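PDB 5Z87: EmGH1 from Erythrobacter marinus, which probably hydrolyses beta-glucosidic bonds as a family 3 glycoside hydrolase. Local coordinates for residues A[139-144]-A[407-412]; A[584-589]-A[628-633]. All blocks are in the same frame, centred on the assembly; numbering follows the deposited sequence.

Contact 1 (A[139-144]-A[407-412]); sequences GATQFP and LLARRM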
ATOM      1  N   GLY A 139     -15.292 -23.410  28.322  1.00 25.04           N
ATOM      2  CA  GLY A 139     -15.656 -22.913  29.630  1.00 27.09           C
ATOM      3  C   GLY A 139     -14.806 -21.798  30.198  1.00 26.27           C
ATOM      4  O   GLY A 139     -15.030 -21.418  31.346  1.00 27.05           O
ATOM      5  N   ALA A 140     -13.850 -21.246  29.448  1.00 25.58           N
ATOM      6  CA  ALA A 140     -13.048 -20.135  29.961  1.00 21.09           C
ATOM      7  C   ALA A 140     -13.732 -18.787  29.707  1.00 23.19           C
ATOM      8  O   ALA A 140     -14.538 -18.644  28.783  1.00 20.40           O
ATOM      9  CB  ALA A 140     -11.655 -20.135  29.329  1.00 24.13           C
ATOM     10  N   THR A 141     -13.402 -17.800  30.550  1.00 18.30           N
ATOM     11  CA  THR A 141     -13.959 -16.452  30.450  1.00 25.62           C
ATOM     12  C   THR A 141     -13.515 -15.763  29.159  1.00 27.05           C
ATOM     13  O   THR A 141     -12.316 -15.632  28.895  1.00 26.57           O
ATOM     14  CB  THR A 141     -13.534 -15.612  31.648  1.00 23.26           C
ATOM     15  OG1 THR A 141     -13.598 -16.406  32.835  1.00 28.67           O
ATOM     16  CG2 THR A 141     -14.439 -14.385  31.799  1.00 25.13           C
ATOM     17  N   GLN A 142     -14.487 -15.291  28.376  1.00 27.21           N
ATOM     18  CA  GLN A 142     -14.240 -14.636  27.091  1.00 24.44           C
ATOM     19  C   GLN A 142     -14.380 -13.127  27.255  1.00 27.65           C
ATOM     20  O   GLN A 142     -15.492 -12.591  27.260  1.00 28.28           O
ATOM     21  CB  GLN A 142     -15.202 -15.164  26.036  1.00 25.29           C
ATOM     22  CG  GLN A 142     -14.929 -16.603  25.685  1.00 27.32           C
ATOM     23  CD  GLN A 142     -13.449 -16.847  25.447  1.00 31.18           C
ATOM     24  OE1 GLN A 142     -12.909 -16.450  24.415  1.00 28.79           O
ATOM     25  NE2 GLN A 142     -12.786 -17.509  26.399  1.00 29.83           N
ATOM     26  N   PHE A 143     -13.252 -12.443  27.382  1.00 24.09           N
ATOM     27  CA  PHE A 143     -13.244 -10.995  27.499  1.00 24.92           C
ATOM     28  C   PHE A 143     -13.529 -10.340  26.142  1.00 21.43           C
ATOM     29  O   PHE A 143     -13.638 -11.016  25.109  1.00 19.23           O
ATOM     30  CB  PHE A 143     -11.910 -10.580  28.101  1.00 23.18           C
ATOM     31  CG  PHE A 143     -11.700 -11.111  29.486  1.00 21.34           C
ATOM     32  CD1 PHE A 143     -12.235 -10.445  30.584  1.00 24.39           C
ATOM     33  CD2 PHE A 143     -10.991 -12.288  29.698  1.00 23.99           C
ATOM     34  CE1 PHE A 143     -12.053 -10.938  31.878  1.00 23.88           C
ATOM     35  CE2 PHE A 143     -10.798 -12.786  30.986  1.00 23.04           C
ATOM     36  CZ  PHE A 143     -11.327 -12.114  32.075  1.00 19.64           C
ATOM     37  N   PRO A 144     -13.722  -9.014  26.098  1.00 21.05           N
ATOM     38  CA  PRO A 144     -13.891  -8.367  24.791  1.00 22.20           C
ATOM     39  C   PRO A 144     -12.654  -8.607  23.934  1.00 23.35           C
ATOM     40  O   PRO A 144     -11.541  -8.757  24.440  1.00 22.57           O
ATOM     41  CB  PRO A 144     -14.064  -6.883  25.137  1.00 24.28           C
ATOM     42  CG  PRO A 144     -14.526  -6.865  26.557  1.00 22.75           C
ATOM     43  CD  PRO A 144     -13.852  -8.042  27.201  1.00 28.90           C
ATOM     44  N   LEU A 407     -17.529 -10.540  36.041  1.00 23.00           N
ATOM     45  CA  LEU A 407     -17.777  -9.129  36.308  1.00 25.24           C
ATOM     46  C   LEU A 407     -16.697  -8.254  35.678  1.00 32.09           C
ATOM     47  O   LEU A 407     -17.000  -7.192  35.111  1.00 29.46           O
ATOM     48  CB  LEU A 407     -17.880  -8.885  37.809  1.00 24.02           C
ATOM     49  CG  LEU A 407     -17.853  -7.407  38.209  1.00 41.13           C
ATOM     50  CD1 LEU A 407     -19.056  -6.641  37.636  1.00 33.69           C
ATOM     51  CD2 LEU A 407     -17.768  -7.264  39.719  1.00 29.20           C
ATOM     52  N   LEU A 408     -15.437  -8.693  35.743  1.00 24.66           N
ATOM     53  CA  LEU A 408     -14.382  -7.979  35.037  1.00 27.03           C
ATOM     54  C   LEU A 408     -14.690  -7.893  33.543  1.00 31.48           C
ATOM     55  O   LEU A 408     -14.565  -6.823  32.938  1.00 30.91           O
ATOM     56  CB  LEU A 408     -13.033  -8.654  35.282  1.00 23.76           C
ATOM     57  CG  LEU A 408     -11.827  -8.022  34.579  1.00 26.45           C
ATOM     58  CD1 LEU A 408     -11.688  -6.554  34.962  1.00 25.86           C
ATOM     59  CD2 LEU A 408     -10.550  -8.780  34.918  1.00 25.09           C
ATOM     60  N   ALA A 409     -15.150  -8.994  32.944  1.00 23.58           N
ATOM     61  CA  ALA A 409     -15.502  -8.970  31.529  1.00 20.12           C
ATOM     62  C   ALA A 409     -16.635  -7.983  31.244  1.00 31.44           C
ATOM     63  O   ALA A 409     -16.648  -7.323  30.194  1.00 26.91           O
ATOM     64  CB  ALA A 409     -15.886 -10.370  31.068  1.00 17.38           C
ATOM     65  N   ARG A 410     -17.602  -7.883  32.157  1.00 26.51           N
ATOM     66  CA  ARG A 410     -18.654  -6.881  32.016  1.00 23.44           C
ATOM     67  C   ARG A 410     -18.091  -5.467  32.128  1.00 27.62           C
ATOM     68  O   ARG A 410     -18.364  -4.606  31.278  1.00 23.93           O
ATOM     69  CB  ARG A 410     -19.731  -7.125  33.071  1.00 32.58           C
ATOM     70  CG  ARG A 410     -20.634  -5.951  33.338  1.00 30.42           C
ATOM     71  CD  ARG A 410     -21.933  -6.137  32.611  1.00 40.60           C
ATOM     72  NE  ARG A 410     -23.061  -6.340  33.517  1.00 45.68           N
ATOM     73  CZ  ARG A 410     -24.062  -5.472  33.645  1.00 52.76           C
ATOM     74  NH1 ARG A 410     -24.059  -4.348  32.922  1.00 46.50           N
ATOM     75  NH2 ARG A 410     -25.065  -5.727  34.481  1.00 49.65           N
ATOM     76  N   ARG A 411     -17.282  -5.212  33.164  1.00 25.19           N
ATOM     77  CA  ARG A 411     -16.743  -3.868  33.357  1.00 27.28           C
ATOM     78  C   ARG A 411     -15.834  -3.445  32.202  1.00 33.39           C
ATOM     79  O   ARG A 411     -15.802  -2.260  31.836  1.00 29.50           O
ATOM     80  CB  ARG A 411     -15.991  -3.784  34.686  1.00 29.44           C
ATOM     81  CG  ARG A 411     -16.882  -3.455  35.884  1.00 41.02           C
ATOM     82  CD  ARG A 411     -16.090  -2.795  37.018  1.00 50.93           C
ATOM     83  NE  ARG A 411     -14.810  -3.464  37.280  1.00 61.42           N
ATOM     84  CZ  ARG A 411     -13.627  -2.848  37.369  1.00 69.30           C
ATOM     85  NH1 ARG A 411     -13.545  -1.525  37.225  1.00 53.92           N
ATOM     86  NH2 ARG A 411     -12.521  -3.558  37.610  1.00 59.22           N
ATOM     87  N   MET A 412     -15.089  -4.385  31.616  1.00 28.45           N
ATOM     88  CA  MET A 412     -14.220  -4.028  30.501  1.00 26.72           C
ATOM     89  C   MET A 412     -15.048  -3.560  29.308  1.00 30.35           C
ATOM     90  O   MET A 412     -14.757  -2.520  28.706  1.00 26.32           O
ATOM     91  CB  MET A 412     -13.327  -5.208  30.124  1.00 20.91           C
ATOM     92  CG  MET A 412     -12.224  -4.855  29.124  1.00 26.55           C
ATOM     93  SD  MET A 412     -11.140  -3.497  29.655  1.00 37.81           S
ATOM     94  CE  MET A 412      -9.618  -4.332  29.999  1.00 34.54           C
TER

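Contact 2 (A[584-589]-A[628-633]); sequences PLSPLV and TIVRNV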
ATOM      1  N   PRO A 584     -12.113  -2.896  11.898  1.00 23.32           N
ATOM      2  CA  PRO A 584     -12.729  -1.567  11.782  1.00 17.21           C
ATOM      3  C   PRO A 584     -13.546  -1.495  10.507  1.00 21.95           C
ATOM      4  O   PRO A 584     -13.074  -1.883   9.434  1.00 21.30           O
ATOM      5  CB  PRO A 584     -11.527  -0.617  11.739  1.00 18.20           C
ATOM      6  CG  PRO A 584     -10.394  -1.392  12.375  1.00 21.28           C
ATOM      7  CD  PRO A 584     -10.643  -2.817  11.963  1.00 23.24           C
ATOM      8  N   LEU A 585     -14.781  -0.997  10.627  1.00 23.10           N
ATOM      9  CA  LEU A 585     -15.684  -0.859   9.486  1.00 21.38           C
ATOM     10  C   LEU A 585     -15.937   0.611   9.163  1.00 19.28           C
ATOM     11  O   LEU A 585     -15.847   1.483  10.032  1.00 16.02           O
ATOM     12  CB  LEU A 585     -17.019  -1.564   9.748  1.00 16.42           C
ATOM     13  CG  LEU A 585     -16.947  -3.097   9.734  1.00 18.96           C
ATOM     14  CD1 LEU A 585     -18.239  -3.709  10.212  1.00 20.23           C
ATOM     15  CD2 LEU A 585     -16.597  -3.614   8.348  1.00 22.91           C
ATOM     16  N   SER A 586     -16.273   0.881   7.901  1.00 16.77           N
ATOM     17  CA  SER A 586     -16.520   2.241   7.420  1.00 20.87           C
ATOM     18  C   SER A 586     -17.970   2.333   6.962  1.00 18.92           C
ATOM     19  O   SER A 586     -18.257   2.305   5.755  1.00 19.27           O
ATOM     20  CB  SER A 586     -15.566   2.616   6.289  1.00 18.00           C
ATOM     21  OG  SER A 586     -14.251   2.696   6.789  1.00 20.49           O
ATOM     22  N   PRO A 587     -18.902   2.447   7.899  1.00 18.91           N
ATOM     23  CA  PRO A 587     -20.344   2.357   7.615  1.00 22.81           C
ATOM     24  C   PRO A 587     -20.905   3.731   7.231  1.00 22.76           C
ATOM     25  O   PRO A 587     -21.566   4.428   8.007  1.00 21.59           O
ATOM     26  CB  PRO A 587     -20.904   1.833   8.939  1.00 14.87           C
ATOM     27  CG  PRO A 587     -19.986   2.513   9.985  1.00 16.62           C
ATOM     28  CD  PRO A 587     -18.652   2.789   9.312  1.00 19.87           C
ATOM     29  N   LEU A 588     -20.618   4.122   5.985  1.00 18.37           N
ATOM     30  CA  LEU A 588     -20.941   5.459   5.500  1.00 20.89           C
ATOM     31  C   LEU A 588     -22.441   5.697   5.495  1.00 24.22           C
ATOM     32  O   LEU A 588     -22.924   6.717   6.005  1.00 23.89           O
ATOM     33  CB  LEU A 588     -20.404   5.643   4.082  1.00 26.10           C
ATOM     34  CG  LEU A 588     -19.038   6.241   3.817  1.00 36.05           C
ATOM     35  CD1 LEU A 588     -18.938   6.513   2.320  1.00 30.50           C
ATOM     36  CD2 LEU A 588     -18.859   7.515   4.623  1.00 32.78           C
ATOM     37  N   VAL A 589     -23.187   4.773   4.889  1.00 21.26           N
ATOM     38  CA  VAL A 589     -24.639   4.901   4.820  1.00 28.13           C
ATOM     39  C   VAL A 589     -25.220   5.059   6.216  1.00 27.09           C
ATOM     40  O   VAL A 589     -25.974   6.002   6.490  1.00 28.08           O
ATOM     41  CB  VAL A 589     -25.235   3.698   4.067  1.00 26.71           C
ATOM     42  CG1 VAL A 589     -26.751   3.682   4.181  1.00 25.85           C
ATOM     43  CG2 VAL A 589     -24.801   3.761   2.601  1.00 18.17           C
ATOM     44  N   THR A 628      -7.999   4.900  12.917  1.00 24.41           N
ATOM     45  CA  THR A 628      -8.719   5.862  12.098  1.00 16.12           C
ATOM     46  C   THR A 628      -9.727   5.095  11.255  1.00 16.80           C
ATOM     47  O   THR A 628      -9.423   4.010  10.757  1.00 16.57           O
ATOM     48  CB  THR A 628      -7.758   6.648  11.199  1.00 15.25           C
ATOM     49  OG1 THR A 628      -6.935   7.484  12.008  1.00 15.93           O
ATOM     50  CG2 THR A 628      -8.522   7.533  10.201  1.00 15.58           C
ATOM     51  N   ILE A 629     -10.932   5.637  11.109  1.00 15.97           N
ATOM     52  CA  ILE A 629     -11.922   5.031  10.222  1.00 16.32           C
ATOM     53  C   ILE A 629     -11.982   5.863   8.944  1.00 18.21           C
ATOM     54  O   ILE A 629     -12.477   6.996   8.957  1.00 16.43           O
ATOM     55  CB  ILE A 629     -13.304   4.927  10.878  1.00 15.55           C
ATOM     56  CG1 ILE A 629     -13.235   4.105  12.181  1.00 17.51           C
ATOM     57  CG2 ILE A 629     -14.279   4.317   9.881  1.00 11.35           C
ATOM     58  CD1 ILE A 629     -12.784   2.658  11.965  1.00  9.22           C
ATOM     59  N   VAL A 630     -11.468   5.318   7.835  1.00 14.72           N
ATOM     60  CA  VAL A 630     -11.519   6.039   6.566  1.00 18.05           C
ATOM     61  C   VAL A 630     -12.925   5.937   5.993  1.00 20.61           C
ATOM     62  O   VAL A 630     -13.705   5.055   6.353  1.00 17.14           O
ATOM     63  CB  VAL A 630     -10.474   5.516   5.565  1.00 16.42           C
ATOM     64  CG1 VAL A 630      -9.054   5.670   6.135  1.00 15.12           C
ATOM     65  CG2 VAL A 630     -10.758   4.059   5.218  1.00 16.80           C
ATOM     66  N   ARG A 631     -13.253   6.858   5.085  1.00 19.86           N
ATOM     67  CA  ARG A 631     -14.588   6.846   4.489  1.00 20.49           C
ATOM     68  C   ARG A 631     -14.788   5.638   3.583  1.00 20.57           C
ATOM     69  O   ARG A 631     -15.879   5.060   3.533  1.00 21.26           O
ATOM     70  CB  ARG A 631     -14.828   8.147   3.720  1.00 20.22           C
ATOM     71  CG  ARG A 631     -15.257   9.249   4.631  1.00 22.72           C
ATOM     72  CD  ARG A 631     -15.227  10.631   4.012  1.00 21.80           C
ATOM     73  NE  ARG A 631     -15.219  11.578   5.121  1.00 20.62           N
ATOM     74  CZ  ARG A 631     -16.303  11.953   5.784  1.00 21.58           C
ATOM     75  NH1 ARG A 631     -17.492  11.499   5.409  1.00 21.63           N
ATOM     76  NH2 ARG A 631     -16.198  12.781   6.818  1.00 20.32           N
ATOM     77  N   ASN A 632     -13.760   5.246   2.845  1.00 15.95           N
ATOM     78  CA  ASN A 632     -13.910   4.109   1.965  1.00 18.70           C
ATOM     79  C   ASN A 632     -12.545   3.497   1.733  1.00 16.17           C
ATOM     80  O   ASN A 632     -11.513   4.139   1.925  1.00 15.81           O
ATOM     81  CB  ASN A 632     -14.569   4.489   0.633  1.00 17.47           C
ATOM     82  CG  ASN A 632     -13.682   5.375  -0.230  1.00 16.94           C
ATOM     83  OD1 ASN A 632     -12.753   4.901  -0.885  1.00 20.33           O
ATOM     84  ND2 ASN A 632     -13.981   6.667  -0.249  1.00 18.61           N
ATOM     85  N   VAL A 633     -12.573   2.240   1.289  1.00 17.22           N
ATOM     86  CA  VAL A 633     -11.379   1.438   1.132  1.00 17.28           C
ATOM     87  C   VAL A 633     -10.437   2.001   0.067  1.00 21.87           C
ATOM     88  O   VAL A 633      -9.259   1.643   0.037  1.00 18.81           O
ATOM     89  CB  VAL A 633     -11.804  -0.008   0.824  1.00 13.88           C
ATOM     90  CG1 VAL A 633     -12.381  -0.116  -0.606  1.00 15.01           C
ATOM     91  CG2 VAL A 633     -10.648  -0.950   1.008  1.00 15.89           C
TER
HETATM   92  O   HOH W   1     -16.995   2.626   3.134  1.00 16.37           O

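Contact 1 (A[139-144]-A[407-412])
Leu408 meets the Phe143 ring with its branch point: CG lies 4.0 Å from Phe143 CE1, and CD2 reaches the same ring carbon. One residue on, the small Ala409 turns its methyl toward the loop. Its CB touches Phe143 CD1 at 3.7 Å, and the lack of a longer side chain lets the ring come close to the helix backbone, with CE1 3.8 Å from Ala409 N. Phe143 CG stands anti to its own carbonyl carbon, beside the backbone N (chi1 -63°), and the ring carbons CD1 and CE1 beyond it make the contact. Thr141 CG2 lies over one face of this ring, 3.9 Å above its plane and offset toward the rim. A turn further along, Met412 CG packs on Pro144 CG at 4.0 Å, before the rest of its bent chain leads away. No hydrogen bond joins the two segments; the side-chain contacts are apolar. An alanine in place of Phe143 would probably open a gap beside Leu408 and Ala409 and leave the Thr141 methyl without its aromatic partner. The residues 139-144 form a loop between strand 126-129 and helix 146-150; Phe143 also rests on Val161 and Thr165 of helix 155-171, while Met149 of helix 146-150 touches both Pro144 and Met412.

Contact 2 (A[584-589]-A[628-633])
Ser586 and Val630 join the segments 584-589 and 628-633 through a side-chain-to-backbone hydrogen bond inside the C-terminal domain of the family 3 hydrolase, next to an inverse gamma turn centred on Pro587. The first segment belongs to a beta-alpha-beta crossover: it follows strand 574-580 and, with Pro587 as N-cap, enters helix 588-593, which leads to the parallel neighbouring strand 596-601. Ser586 OG donates to Val630 O at 2.5 Å, a very short separation whose exact value is doubtful. With OG anti to the serine's own carbonyl carbon (chi1 -67°), the hydroxyl is placed on the side of Val630 O. On one flank Ile629 fills in: CD1 rests against Pro584 CB at 3.5 Å, and CG2 lies 3.2 Å from Leu585 O. On the other, the side chains of Leu588 and Arg631 cross at about a right angle, with Leu588 CD2 4.0 Å from Arg631 CG. The extended arginine chain carries its polar end beyond the contact, where NE bonds to Thr657 O. Nearby, Asn632 ND2 bonds to Asp553 of the second subunit. A single water bridges the backbones, donating to Ser586 O at 2.9 Å and to Arg631 O at 2.7 Å.

In the fold
Contacts 1 and 2 do not touch: their centres lie 28 Å apart and their nearest atoms about 13 Å. They follow one another in sequence, and the C-terminal alpha/beta sheet relates them. Helix 403-416 of contact 1 runs into the outermost strand 418-422, which pairs antiparallel with strand 596-601, the strand reached from helix 588-593 of contact 2. Both also help join the N- and C-terminal family regions, contact 1 through Gln142 N to Glu605, contact 2 through Thr628 N to Glu199. Neither belongs to the pocket that holds dithiothreitol, although the loop of contact 1 descends from the strand just ahead of pocket residue Glu130. The Leu585 side chain comes within about 4 Å of a bound magnesium ion.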